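Local coordinates for protein alkylhydroperoxidase AhpD core (Rhodospirillum rubrum, PDB 2OUW) that probably acts as an oxidoreductase of the carboxymuconolactone decarboxylase family, reducing peroxides in the manner of AhpD-like alkylhydroperoxidases, at residues V5-I13 / N37-D45. Residues are numbered along the deposited sequence; the frame is centred on the assembly and turned at random.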
loop_
_atom_site.group_PDB
_atom_site.type_symbol
_atom_site.label_atom_id
_atom_site.label_comp_id
_atom_site.label_asym_id
_atom_site.label_seq_id
_atom_site.Cartn_x
_atom_site.Cartn_y
_atom_site.Cartn_z
ATOM N N VAL B 5 12.614 9.684 -16.133
ATOM C CA VAL B 5 12.934 9.336 -17.497
ATOM C C VAL B 5 12.589 10.537 -18.341
ATOM O O VAL B 5 11.815 11.406 -17.931
ATOM C CB VAL B 5 12.117 8.091 -18.004
ATOM C CG1 VAL B 5 12.393 6.873 -17.145
ATOM C CG2 VAL B 5 10.608 8.379 -18.051
ATOM N N ARG B 6 13.146 10.555 -19.537
ATOM C CA ARG B 6 12.861 11.597 -20.495
ATOM C C ARG B 6 11.430 11.441 -21.009
ATOM O O ARG B 6 10.953 10.313 -21.163
ATOM C CB ARG B 6 13.850 11.490 -21.651
ATOM C CG ARG B 6 14.620 12.747 -21.939
ATOM C CD ARG B 6 15.980 12.429 -22.559
ATOM N NE ARG B 6 15.881 11.397 -23.590
ATOM C CZ ARG B 6 15.326 11.567 -24.782
ATOM N NH1 ARG B 6 14.806 12.741 -25.140
ATOM N NH2 ARG B 6 15.294 10.549 -25.629
ATOM N N LEU B 7 10.753 12.565 -21.266
ATOM C CA LEU B 7 9.443 12.546 -21.916
ATOM C C LEU B 7 9.587 12.925 -23.383
ATOM O O LEU B 7 9.929 14.067 -23.697
ATOM C CB LEU B 7 8.478 13.501 -21.229
ATOM C CG LEU B 7 8.196 13.260 -19.751
ATOM C CD1 LEU B 7 7.068 14.191 -19.332
ATOM C CD2 LEU B 7 7.848 11.827 -19.434
ATOM N N LEU B 8 9.341 11.974 -24.273
ATOM C CA LEU B 8 9.618 12.160 -25.696
ATOM C C LEU B 8 8.573 13.065 -26.339
ATOM O O LEU B 8 7.386 12.899 -26.086
ATOM C CB LEU B 8 9.662 10.808 -26.415
ATOM C CG LEU B 8 11.022 10.089 -26.408
ATOM C CD1 LEU B 8 11.440 9.651 -25.035
ATOM C CD2 LEU B 8 11.033 8.899 -27.379
ATOM N N ASP B 9 9.023 14.027 -27.151
ATOM C CA ASP B 9 8.131 14.954 -27.848
ATOM C C ASP B 9 7.788 14.397 -29.213
ATOM O O ASP B 9 8.418 13.444 -29.677
ATOM C CB ASP B 9 8.734 16.373 -27.979
ATOM C CG ASP B 9 9.984 16.439 -28.865
ATOM O OD1 ASP B 9 10.194 15.588 -29.763
ATOM O OD2 ASP B 9 10.780 17.377 -28.652
ATOM N N ASP B 10 6.795 15.000 -29.851
ATOM C CA ASP B 10 6.334 14.538 -31.168
ATOM C C ASP B 10 7.417 14.568 -32.231
ATOM O O ASP B 10 7.505 13.660 -33.076
ATOM C CB ASP B 10 5.110 15.342 -31.609
ATOM C CG ASP B 10 3.885 15.046 -30.752
ATOM O OD1 ASP B 10 3.844 13.981 -30.095
ATOM O OD2 ASP B 10 2.938 15.860 -30.751
ATOM N N ALA B 11 8.272 15.587 -32.180
ATOM C CA ALA B 11 9.322 15.720 -33.189
ATOM C C ALA B 11 10.264 14.528 -33.177
ATOM O O ALA B 11 10.575 13.980 -34.226
ATOM C CB ALA B 11 10.074 16.984 -33.000
ATOM N N GLU B 12 10.695 14.129 -31.993
ATOM C CA GLU B 12 11.571 12.971 -31.828
ATOM C C GLU B 12 10.866 11.684 -32.176
ATOM O O GLU B 12 11.449 10.807 -32.833
ATOM C CB GLU B 12 12.082 12.867 -30.385
ATOM C CG GLU B 12 12.953 11.614 -30.136
ATOM C CD GLU B 12 13.634 11.587 -28.777
ATOM O OE1 GLU B 12 13.422 12.525 -27.968
ATOM O OE2 GLU B 12 14.391 10.608 -28.532
ATOM N N ILE B 13 9.620 11.559 -31.719
ATOM C CA ILE B 13 8.825 10.355 -31.982
ATOM C C ILE B 13 8.637 10.105 -33.486
ATOM O O ILE B 13 8.675 8.960 -33.918
ATOM C CB ILE B 13 7.458 10.413 -31.247
ATOM C CG1 ILE B 13 7.671 10.233 -29.738
ATOM C CG2 ILE B 13 6.453 9.379 -31.820
ATOM C CD1 ILE B 13 6.491 10.624 -28.918
ATOM N N ASN B 37 1.342 12.249 -20.937
ATOM C CA ASN B 37 2.730 12.013 -20.549
ATOM C C ASN B 37 3.156 10.588 -20.242
ATOM O O ASN B 37 4.324 10.222 -20.469
ATOM C CB ASN B 37 3.069 12.907 -19.354
ATOM C CG ASN B 37 3.172 14.364 -19.745
ATOM O OD1 ASN B 37 3.443 14.683 -20.907
ATOM N ND2 ASN B 37 2.976 15.261 -18.776
ATOM N N ILE B 38 2.249 9.796 -19.683
ATOM C CA ILE B 38 2.599 8.413 -19.381
ATOM C C ILE B 38 3.233 7.791 -20.625
ATOM O O ILE B 38 4.291 7.142 -20.526
ATOM C CB ILE B 38 1.437 7.587 -18.831
ATOM C CG1 ILE B 38 1.933 6.171 -18.465
ATOM C CG2 ILE B 38 0.270 7.485 -19.801
ATOM C CD1 ILE B 38 0.865 5.218 -18.078
ATOM N N TRP B 39 2.630 8.040 -21.797
ATOM C CA TRP B 39 3.081 7.383 -23.040
ATOM C C TRP B 39 4.447 7.883 -23.509
ATOM O O TRP B 39 5.237 7.137 -24.091
ATOM C CB TRP B 39 2.001 7.499 -24.143
ATOM C CG TRP B 39 0.691 6.935 -23.678
ATOM C CD1 TRP B 39 -0.433 7.643 -23.329
ATOM C CD2 TRP B 39 0.386 5.560 -23.419
ATOM N NE1 TRP B 39 -1.419 6.784 -22.882
ATOM C CE2 TRP B 39 -0.949 5.504 -22.945
ATOM C CE3 TRP B 39 1.091 4.363 -23.578
ATOM C CZ2 TRP B 39 -1.578 4.291 -22.608
ATOM C CZ3 TRP B 39 0.462 3.164 -23.239
ATOM C CH2 TRP B 39 -0.854 3.144 -22.761
ATOM N N ARG B 40 4.714 9.148 -23.213
ATOM C CA ARG B 40 5.919 9.824 -23.582
ATOM C C ARG B 40 7.117 9.359 -22.753
ATOM O O ARG B 40 8.236 9.442 -23.213
ATOM C CB ARG B 40 5.722 11.334 -23.431
ATOM C CG ARG B 40 4.659 11.876 -24.386
ATOM C CD ARG B 40 4.625 13.383 -24.480
ATOM N NE ARG B 40 3.561 13.798 -25.395
ATOM C CZ ARG B 40 3.650 13.804 -26.724
ATOM N NH1 ARG B 40 4.762 13.436 -27.355
ATOM N NH2 ARG B 40 2.596 14.190 -27.429
ATOM N N GLY B 41 6.856 8.888 -21.542
ATOM C CA GLY B 41 7.847 8.240 -20.705
ATOM C C GLY B 41 8.035 6.774 -21.073
ATOM O O GLY B 41 9.178 6.282 -21.123
ATOM N N LEU B 42 6.940 6.051 -21.326
ATOM C CA LEU B 42 7.062 4.664 -21.813
ATOM C C LEU B 42 7.798 4.604 -23.143
ATOM O O LEU B 42 8.476 3.627 -23.429
ATOM C CB LEU B 42 5.708 3.979 -21.929
ATOM C CG LEU B 42 4.938 3.788 -20.613
ATOM C CD1 LEU B 42 3.525 3.361 -20.871
ATOM C CD2 LEU B 42 5.636 2.786 -19.722
ATOM N N ALA B 43 7.705 5.668 -23.942
ATOM C CA ALA B 43 8.345 5.729 -25.252
ATOM C C ALA B 43 9.860 5.501 -25.261
ATOM O O ALA B 43 10.430 5.196 -26.324
ATOM C CB ALA B 43 8.012 7.077 -25.927
ATOM N N ASN B 44 10.515 5.675 -24.115
ATOM C CA ASN B 44 11.945 5.345 -24.005
ATOM C C ASN B 44 12.253 3.863 -24.251
ATOM O O ASN B 44 13.370 3.522 -24.597
ATOM C CB ASN B 44 12.492 5.726 -22.634
ATOM C CG ASN B 44 12.530 7.206 -22.431
ATOM O OD1 ASN B 44 13.416 7.872 -22.937
ATOM N ND2 ASN B 44 11.565 7.737 -21.696
ATOM N N ASP B 45 11.268 2.996 -24.042
ATOM C CA ASP B 45 11.384 1.596 -24.389
ATOM C C ASP B 45 10.235 1.173 -25.294
ATOM O O ASP B 45 9.169 0.833 -24.796
ATOM C CB ASP B 45 11.330 0.733 -23.124
ATOM C CG ASP B 45 11.597 -0.731 -23.423
ATOM O OD1 ASP B 45 12.511 -0.986 -24.224
ATOM O OD2 ASP B 45 10.926 -1.612 -22.859
HETATM O O HOH W 1 15.068 8.544 -20.276
HETATM O O HOH W 2 15.260 7.371 -24.845
#
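Asp10 OD1 is gripped by both terminal nitrogens of Arg40, NH1 at 2.9 Å and NH2 at 3.0 Å, in a salt bridge made end-on to one oxygen. Both nitrogens approach from the same face of the carboxylate, whose plane stands 53° from that of the guanidinium, and Arg27 of helix 17-30 adds a second positive partner to the same oxygen. Arg40 NH1 also donates to Leu8 O (3.0 Å), in the guanidinium plane. An extended chain from CG to NE (chi3 -179°) carries the group past Leu8 O to the carboxylate. Ile13 CD1 touches NH1 as well. With an alanine at Arg40, Leu8 O would probably lose this donor and Asp10 one of its two positive partners.

The backbone of Arg40 answers in kind: its O accepts from Leu8 N at 3.0 Å. Further along, Asn44 ND2 reaches Arg6 O at 2.7 Å, almost in its own amide plane, while also donating to Gly41 O; one amide thus holds carbonyls of both segments. One water bridges Arg6 NH2 to Asn44 OD1; another, on Arg6 N, reaches OD1 only weakly. The Arg6 guanidinium pairs end-on with Glu12. Between these polar ties, Leu8 CD2 rests on Ala43 CB (3.8 Å), and Leu7 CD2 lies against Gly41, where a side chain would be tight. Leu7 CD1 packs on the amide carbon of Asn37, whose ND2 donates to Pro128 O of a second subunit.

The general principle is an extended N-terminal segment strapped across a short helix by main-chain and side-chain bonds, here within an all-helical AhpD-like fold.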